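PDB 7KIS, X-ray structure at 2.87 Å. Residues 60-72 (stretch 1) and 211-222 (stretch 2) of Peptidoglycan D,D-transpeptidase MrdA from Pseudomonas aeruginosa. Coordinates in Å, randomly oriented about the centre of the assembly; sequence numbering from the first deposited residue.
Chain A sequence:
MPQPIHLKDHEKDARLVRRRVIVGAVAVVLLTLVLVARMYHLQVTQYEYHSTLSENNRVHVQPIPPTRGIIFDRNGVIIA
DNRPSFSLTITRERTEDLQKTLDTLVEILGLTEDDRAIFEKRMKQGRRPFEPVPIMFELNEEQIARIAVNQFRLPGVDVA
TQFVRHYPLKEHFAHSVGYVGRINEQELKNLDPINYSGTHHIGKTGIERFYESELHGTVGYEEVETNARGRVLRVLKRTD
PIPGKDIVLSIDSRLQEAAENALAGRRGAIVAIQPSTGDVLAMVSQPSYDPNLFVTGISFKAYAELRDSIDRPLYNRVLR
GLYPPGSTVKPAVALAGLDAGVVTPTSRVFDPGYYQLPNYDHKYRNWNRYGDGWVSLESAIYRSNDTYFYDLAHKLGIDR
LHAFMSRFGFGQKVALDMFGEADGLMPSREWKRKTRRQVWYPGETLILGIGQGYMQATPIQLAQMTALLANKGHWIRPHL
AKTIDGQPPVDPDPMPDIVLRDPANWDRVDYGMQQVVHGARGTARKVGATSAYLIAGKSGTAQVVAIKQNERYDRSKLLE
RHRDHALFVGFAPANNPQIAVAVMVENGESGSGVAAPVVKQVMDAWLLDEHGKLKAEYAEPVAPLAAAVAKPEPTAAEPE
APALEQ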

ATOM      1  N   HIS A  60      15.583  28.151 -43.397  1.00 69.72           N
ATOM      2  CA  HIS A  60      15.679  26.788 -42.889  1.00 87.87           C
ATOM      3  C   HIS A  60      14.810  26.602 -41.648  1.00 88.62           C
ATOM      4  O   HIS A  60      14.761  27.473 -40.779  1.00 88.99           O
ATOM      5  CB  HIS A  60      17.135  26.438 -42.570  1.00 86.69           C
ATOM      6  CG  HIS A  60      17.423  24.969 -42.597  1.00 93.37           C
ATOM      7  ND1 HIS A  60      16.530  24.045 -43.094  1.00 96.44           N
ATOM      8  CD2 HIS A  60      18.505  24.265 -42.189  1.00 99.86           C
ATOM      9  CE1 HIS A  60      17.050  22.834 -42.991  1.00 96.73           C
ATOM     10  NE2 HIS A  60      18.248  22.941 -42.446  1.00 99.78           N
ATOM     11  N   VAL A  61      14.121  25.464 -41.573  1.00 80.49           N
ATOM     12  CA  VAL A  61      13.256  25.137 -40.445  1.00 78.20           C
ATOM     13  C   VAL A  61      13.987  24.161 -39.532  1.00 79.84           C
ATOM     14  O   VAL A  61      14.768  23.318 -39.997  1.00 83.19           O
ATOM     15  CB  VAL A  61      11.903  24.570 -40.925  1.00 76.07           C
ATOM     16  CG1 VAL A  61      12.054  23.148 -41.450  1.00 76.44           C
ATOM     17  CG2 VAL A  61      10.867  24.634 -39.810  1.00 79.31           C
ATOM     18  N   GLN A  62      13.750  24.286 -38.224  1.00 77.67           N
ATOM     19  CA  GLN A  62      14.487  23.537 -37.219  1.00 72.49           C
ATOM     20  C   GLN A  62      13.580  23.270 -36.023  1.00 76.81           C
ATOM     21  O   GLN A  62      12.923  24.208 -35.542  1.00 80.55           O
ATOM     22  CB  GLN A  62      15.737  24.304 -36.780  1.00 69.86           C
ATOM     23  CG  GLN A  62      16.566  23.619 -35.709  1.00 66.55           C
ATOM     24  CD  GLN A  62      16.602  24.407 -34.417  1.00 71.45           C
ATOM     25  OE1 GLN A  62      17.179  25.492 -34.356  1.00 72.09           O
ATOM     26  NE2 GLN A  62      15.984  23.863 -33.376  1.00 74.28           N
ATOM     27  N   PRO A  63      13.522  22.036 -35.527  1.00 74.73           N
ATOM     28  CA  PRO A  63      12.563  21.704 -34.468  1.00 67.90           C
ATOM     29  C   PRO A  63      12.993  22.210 -33.099  1.00 67.16           C
ATOM     30  O   PRO A  63      14.181  22.374 -32.809  1.00 69.47           O
ATOM     31  CB  PRO A  63      12.534  20.172 -34.496  1.00 69.32           C
ATOM     32  CG  PRO A  63      13.891  19.789 -34.974  1.00 68.99           C
ATOM     33  CD  PRO A  63      14.331  20.872 -35.930  1.00 81.78           C
ATOM     34  N   ILE A  64      11.998  22.449 -32.252  1.00 62.37           N
ATOM     35  CA  ILE A  64      12.200  22.956 -30.898  1.00 61.59           C
ATOM     36  C   ILE A  64      11.596  21.967 -29.927  1.00 56.06           C
ATOM     37  O   ILE A  64      10.436  21.577 -30.091  1.00 53.12           O
ATOM     38  CB  ILE A  64      11.564  24.347 -30.697  1.00 57.00           C
ATOM     39  CG1 ILE A  64      12.073  25.345 -31.735  1.00 65.07           C
ATOM     40  CG2 ILE A  64      11.822  24.856 -29.287  1.00 55.82           C
ATOM     41  CD1 ILE A  64      11.060  26.418 -32.057  1.00 67.27           C
ATOM     42  N   PRO A  65      12.319  21.535 -28.894  1.00 53.95           N
ATOM     43  CA  PRO A  65      11.782  20.533 -27.969  1.00 53.68           C
ATOM     44  C   PRO A  65      10.811  21.168 -26.990  1.00 45.16           C
ATOM     45  O   PRO A  65      10.907  22.371 -26.704  1.00 40.88           O
ATOM     46  CB  PRO A  65      13.036  20.008 -27.256  1.00 57.03           C
ATOM     47  CG  PRO A  65      13.989  21.151 -27.308  1.00 54.27           C
ATOM     48  CD  PRO A  65      13.734  21.842 -28.621  1.00 52.75           C
ATOM     49  N   PRO A  66       9.862  20.404 -26.455  1.00 46.33           N
ATOM     50  CA  PRO A  66       8.945  20.944 -25.450  1.00 42.35           C
ATOM     51  C   PRO A  66       9.520  20.830 -24.045  1.00 44.97           C
ATOM     52  O   PRO A  66      10.408  20.021 -23.767  1.00 55.88           O
ATOM     53  CB  PRO A  66       7.706  20.054 -25.609  1.00 44.05           C
ATOM     54  CG  PRO A  66       8.276  18.724 -26.005  1.00 43.47           C
ATOM     55  CD  PRO A  66       9.581  18.985 -26.738  1.00 50.15           C
ATOM     56  N   THR A  67       8.996  21.665 -23.153  1.00 44.77           N
ATOM     57  CA  THR A  67       9.412  21.645 -21.758  1.00 44.54           C
ATOM     58  C   THR A  67       8.587  20.625 -20.984  1.00 41.97           C
ATOM     59  O   THR A  67       7.368  20.534 -21.157  1.00 35.88           O
ATOM     60  CB  THR A  67       9.258  23.027 -21.122  1.00 39.17           C
ATOM     61  OG1 THR A  67       7.887  23.241 -20.767  1.00 50.22           O
ATOM     62  CG2 THR A  67       9.697  24.112 -22.095  1.00 43.33           C
ATOM     63  N   ARG A  68       9.260  19.859 -20.129  1.00 40.30           N
ATOM     64  CA  ARG A  68       8.577  18.833 -19.353  1.00 40.87           C
ATOM     65  C   ARG A  68       7.611  19.468 -18.359  1.00 38.30           C
ATOM     66  O   ARG A  68       7.872  20.544 -17.813  1.00 37.16           O
ATOM     67  CB  ARG A  68       9.589  17.953 -18.619  1.00 42.10           C
ATOM     68  CG  ARG A  68       8.998  16.649 -18.105  1.00 38.66           C
ATOM     69  CD  ARG A  68      10.076  15.638 -17.755  1.00 37.93           C
ATOM     70  NE  ARG A  68       9.499  14.373 -17.309  1.00 37.34           N
ATOM     71  CZ  ARG A  68       9.086  13.411 -18.126  1.00 37.47           C
ATOM     72  NH1 ARG A  68       9.187  13.566 -19.440  1.00 35.98           N
ATOM     73  NH2 ARG A  68       8.571  12.293 -17.632  1.00 36.93           N
ATOM     74  N   GLY A  69       6.487  18.793 -18.130  1.00 28.25           N
ATOM     75  CA  GLY A  69       5.479  19.330 -17.236  1.00 31.36           C
ATOM     76  C   GLY A  69       5.969  19.369 -15.797  1.00 28.31           C
ATOM     77  O   GLY A  69       6.696  18.489 -15.338  1.00 32.15           O
ATOM     78  N   ILE A  70       5.560  20.412 -15.085  1.00 26.32           N
ATOM     79  CA  ILE A  70       5.930  20.583 -13.687  1.00 31.76           C
ATOM     80  C   ILE A  70       5.122  19.623 -12.824  1.00 34.11           C
ATOM     81  O   ILE A  70       3.967  19.301 -13.126  1.00 35.36           O
ATOM     82  CB  ILE A  70       5.718  22.051 -13.266  1.00 32.56           C
ATOM     83  CG1 ILE A  70       6.361  22.992 -14.285  1.00 34.28           C
ATOM     84  CG2 ILE A  70       6.315  22.308 -11.911  1.00 26.47           C
ATOM     85  CD1 ILE A  70       7.868  22.870 -14.361  1.00 31.33           C
ATOM     86  N   ILE A  71       5.734  19.151 -11.738  1.00 33.16           N
ATOM     87  CA  ILE A  71       5.092  18.239 -10.798  1.00 26.21           C
ATOM     88  C   ILE A  71       4.978  18.928  -9.446  1.00 26.21           C
ATOM     89  O   ILE A  71       5.979  19.413  -8.904  1.00 21.54           O
ATOM     90  CB  ILE A  71       5.864  16.913 -10.672  1.00 27.82           C
ATOM     91  CG1 ILE A  71       5.960  16.222 -12.033  1.00 34.09           C
ATOM     92  CG2 ILE A  71       5.191  16.004  -9.660  1.00 27.14           C
ATOM     93  CD1 ILE A  71       6.613  14.857 -11.978  1.00 29.22           C
ATOM     94  N   PHE A  72       3.763  18.968  -8.905  1.00 27.00           N
ATOM     95  CA  PHE A  72       3.484  19.561  -7.607  1.00 32.50           C
ATOM     96  C   PHE A  72       2.968  18.495  -6.648  1.00 31.11           C
ATOM     97  O   PHE A  72       2.502  17.430  -7.062  1.00 25.05           O
ATOM     98  CB  PHE A  72       2.451  20.694  -7.709  1.00 31.42           C
ATOM     99  CG  PHE A  72       2.849  21.805  -8.636  1.00 25.57           C
ATOM    100  CD1 PHE A  72       2.531  21.749  -9.983  1.00 33.57           C
ATOM    101  CD2 PHE A  72       3.525  22.914  -8.159  1.00 32.36           C
ATOM    102  CE1 PHE A  72       2.888  22.774 -10.838  1.00 35.87           C
ATOM    103  CE2 PHE A  72       3.887  23.943  -9.008  1.00 34.67           C
ATOM    104  CZ  PHE A  72       3.566  23.873 -10.349  1.00 39.82           C
ATOM    105  N   TYR A 211       3.204   8.722 -16.757  1.00 31.73           N
ATOM    106  CA  TYR A 211       2.623   9.874 -17.433  1.00 34.42           C
ATOM    107  C   TYR A 211       3.641  10.580 -18.321  1.00 41.37           C
ATOM    108  O   TYR A 211       3.599  11.804 -18.473  1.00 42.04           O
ATOM    109  CB  TYR A 211       2.037  10.846 -16.415  1.00 32.99           C
ATOM    110  CG  TYR A 211       0.813  10.330 -15.699  1.00 41.37           C
ATOM    111  CD1 TYR A 211      -0.377  10.115 -16.381  1.00 31.95           C
ATOM    112  CD2 TYR A 211       0.845  10.060 -14.336  1.00 36.84           C
ATOM    113  CE1 TYR A 211      -1.500   9.646 -15.729  1.00 32.21           C
ATOM    114  CE2 TYR A 211      -0.273   9.590 -13.675  1.00 37.70           C
ATOM    115  CZ  TYR A 211      -1.443   9.386 -14.377  1.00 39.16           C
ATOM    116  OH  TYR A 211      -2.562   8.919 -13.727  1.00 39.09           O
ATOM    117  N   GLU A 212       4.569   9.819 -18.907  1.00 37.65           N
ATOM    118  CA  GLU A 212       5.560  10.411 -19.800  1.00 36.63           C
ATOM    119  C   GLU A 212       4.895  11.086 -20.992  1.00 41.60           C
ATOM    120  O   GLU A 212       5.331  12.157 -21.431  1.00 36.40           O
ATOM    121  CB  GLU A 212       6.550   9.345 -20.266  1.00 37.50           C
ATOM    122  CG  GLU A 212       7.460   9.791 -21.396  1.00 35.50           C
ATOM    123  CD  GLU A 212       8.423  10.883 -20.973  1.00 46.02           C
ATOM    124  OE1 GLU A 212       9.017  10.766 -19.881  1.00 43.99           O
ATOM    125  OE2 GLU A 212       8.585  11.862 -21.734  1.00 50.31           O
ATOM    126  N   SER A 213       3.838  10.473 -21.532  1.00 40.06           N
ATOM    127  CA  SER A 213       3.108  11.076 -22.641  1.00 31.62           C
ATOM    128  C   SER A 213       2.622  12.476 -22.278  1.00 35.29           C
ATOM    129  O   SER A 213       2.899  13.448 -22.992  1.00 42.37           O
ATOM    130  CB  SER A 213       1.933  10.182 -23.038  1.00 33.45           C
ATOM    131  OG  SER A 213       2.279   8.812 -22.935  1.00 46.74           O
ATOM    132  N   GLU A 214       1.892  12.596 -21.166  1.00 33.76           N
ATOM    133  CA  GLU A 214       1.325  13.885 -20.781  1.00 32.15           C
ATOM    134  C   GLU A 214       2.413  14.877 -20.383  1.00 33.64           C
ATOM    135  O   GLU A 214       2.326  16.065 -20.712  1.00 30.67           O
ATOM    136  CB  GLU A 214       0.325  13.697 -19.640  1.00 36.10           C
ATOM    137  CG  GLU A 214      -0.923  12.915 -20.026  1.00 39.65           C
ATOM    138  CD  GLU A 214      -0.681  11.415 -20.108  1.00 39.12           C
ATOM    139  OE1 GLU A 214       0.420  10.962 -19.725  1.00 33.07           O
ATOM    140  OE2 GLU A 214      -1.591  10.690 -20.559  1.00 34.60           O
ATOM    141  N   LEU A 215       3.446  14.409 -19.676  1.00 32.44           N
ATOM    142  CA  LEU A 215       4.514  15.299 -19.235  1.00 29.03           C
ATOM    143  C   LEU A 215       5.401  15.762 -20.383  1.00 34.02           C
ATOM    144  O   LEU A 215       6.103  16.768 -20.238  1.00 37.16           O
ATOM    145  CB  LEU A 215       5.370  14.609 -18.172  1.00 33.10           C
ATOM    146  CG  LEU A 215       4.763  14.465 -16.776  1.00 33.00           C
ATOM    147  CD1 LEU A 215       5.574  13.487 -15.940  1.00 37.45           C
ATOM    148  CD2 LEU A 215       4.666  15.816 -16.083  1.00 23.28           C
ATOM    149  N   HIS A 216       5.392  15.055 -21.513  1.00 35.09           N
ATOM    150  CA  HIS A 216       6.288  15.401 -22.616  1.00 34.74           C
ATOM    151  C   HIS A 216       5.783  16.633 -23.364  1.00 43.41           C
ATOM    152  O   HIS A 216       6.342  17.726 -23.233  1.00 44.24           O
ATOM    153  CB  HIS A 216       6.433  14.203 -23.562  1.00 42.99           C
ATOM    154  CG  HIS A 216       7.353  14.452 -24.716  1.00 49.45           C
ATOM    155  ND1 HIS A 216       6.936  14.381 -26.027  1.00 49.89           N
ATOM    156  CD2 HIS A 216       8.668  14.765 -24.755  1.00 50.93           C
ATOM    157  CE1 HIS A 216       7.955  14.643 -26.825  1.00 53.53           C
ATOM    158  NE2 HIS A 216       9.018  14.880 -26.079  1.00 49.19           N
ATOM    159  N   GLY A 217       4.727  16.471 -24.148  1.00 45.34           N
ATOM    160  CA  GLY A 217       4.171  17.550 -24.932  1.00 50.30           C
ATOM    161  C   GLY A 217       4.392  17.356 -26.420  1.00 53.03           C
ATOM    162  O   GLY A 217       4.598  16.245 -26.916  1.00 61.60           O
ATOM    163  N   THR A 218       4.348  18.472 -27.142  1.00 48.80           N
ATOM    164  CA  THR A 218       4.537  18.482 -28.584  1.00 47.92           C
ATOM    165  C   THR A 218       5.645  19.466 -28.932  1.00 47.63           C
ATOM    166  O   THR A 218       5.831  20.479 -28.253  1.00 46.18           O
ATOM    167  CB  THR A 218       3.251  18.860 -29.330  1.00 46.20           C
ATOM    168  OG1 THR A 218       2.793  20.139 -28.875  1.00 47.78           O
ATOM    169  CG2 THR A 218       2.169  17.818 -29.089  1.00 37.43           C
ATOM    170  N   VAL A 219       6.370  19.165 -30.005  1.00 50.47           N
ATOM    171  CA  VAL A 219       7.477  20.004 -30.440  1.00 48.93           C
ATOM    172  C   VAL A 219       6.961  21.135 -31.319  1.00 51.25           C
ATOM    173  O   VAL A 219       5.903  21.046 -31.947  1.00 55.98           O
ATOM    174  CB  VAL A 219       8.550  19.188 -31.187  1.00 53.78           C
ATOM    175  CG1 VAL A 219       9.466  18.483 -30.206  1.00 64.04           C
ATOM    176  CG2 VAL A 219       7.896  18.197 -32.131  1.00 47.28           C
ATOM    177  N   GLY A 220       7.740  22.217 -31.366  1.00 52.21           N
ATOM    178  CA  GLY A 220       7.518  23.302 -32.289  1.00 62.28           C
ATOM    179  C   GLY A 220       8.543  23.315 -33.408  1.00 65.82           C
ATOM    180  O   GLY A 220       9.383  22.422 -33.536  1.00 61.03           O
ATOM    181  N   TYR A 221       8.462  24.360 -34.230  1.00 62.70           N
ATOM    182  CA  TYR A 221       9.346  24.481 -35.383  1.00 64.30           C
ATOM    183  C   TYR A 221       9.657  25.947 -35.644  1.00 71.12           C
ATOM    184  O   TYR A 221       8.742  26.773 -35.718  1.00 72.13           O
ATOM    185  CB  TYR A 221       8.718  23.839 -36.626  1.00 67.33           C
ATOM    186  CG  TYR A 221       8.569  22.338 -36.524  1.00 78.92           C
ATOM    187  CD1 TYR A 221       7.356  21.764 -36.162  1.00 79.77           C
ATOM    188  CD2 TYR A 221       9.643  21.494 -36.779  1.00 74.94           C
ATOM    189  CE1 TYR A 221       7.215  20.392 -36.063  1.00 70.41           C
ATOM    190  CE2 TYR A 221       9.511  20.122 -36.682  1.00 79.04           C
ATOM    191  CZ  TYR A 221       8.296  19.576 -36.323  1.00 75.07           C
ATOM    192  OH  TYR A 221       8.163  18.212 -36.227  1.00 65.14           O
ATOM    193  N   GLU A 222      10.942  26.259 -35.786  1.00 73.17           N
ATOM    194  CA  GLU A 222      11.375  27.614 -36.109  1.00 68.68           C
ATOM    195  C   GLU A 222      11.137  27.920 -37.583  1.00 72.37           C
ATOM    196  O   GLU A 222      11.859  27.428 -38.450  1.00 69.22           O
ATOM    197  CB  GLU A 222      12.856  27.809 -35.766  1.00 68.84           C
ATOM    198  CG  GLU A 222      13.115  28.142 -34.307  1.00 78.57           C
ATOM    199  CD  GLU A 222      14.560  28.508 -34.030  1.00 82.51           C
ATOM    200  OE1 GLU A 222      14.797  29.471 -33.271  1.00 76.60           O
ATOM    201  OE2 GLU A 222      15.459  27.831 -34.572  1.00 86.21           O
TER

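The two stretches run antiparallel, pairing as short β-strands at one end and as an extended segment against a helix at the other. Pro63 and Tyr221 form a non-hydrogen-bonded pair with CA atoms 4.3 Å apart. Proline suits this site, since its nitrogen has no hydrogen to donate. Beside it, Ile64 N donates to Gly220 O (2.9 Å) and Gly220 N to Ile64 O (3.1 Å), while Glu222 N reaches Gln62 O at 2.9 Å in a nearly linear bond. Farther along, Gly69 N donates to Leu215 O (2.9 Å), a carbonyl in the last turn of the helix. Gly69 must be small: an ideal CB would lie 3.0 Å from Leu215 CD2. Gly217, just past the helix, has a positive phi and backbone angles that by themselves call for glycine.

Among the side chains, Pro63 CB packs 3.7 Å from Tyr221 CE2 on the same sheet face, and Ile64 CD1 meets the aliphatic Glu222 CG at 3.5 Å. Pro66 lays its CG over the face of the His216 ring, 4.1 Å from the centroid, a CH-π contact, while its CD touches Val219 CG1 (3.5 Å). Arg68, fully extended through chi3, carries its guanidinium to Glu212 in a salt bridge, NH2 to OE1 at 2.8 Å and NH1 to OE2 at 2.9 Å; Leu215 CB covers one guanidinium face, leaving the edge to the carboxylate.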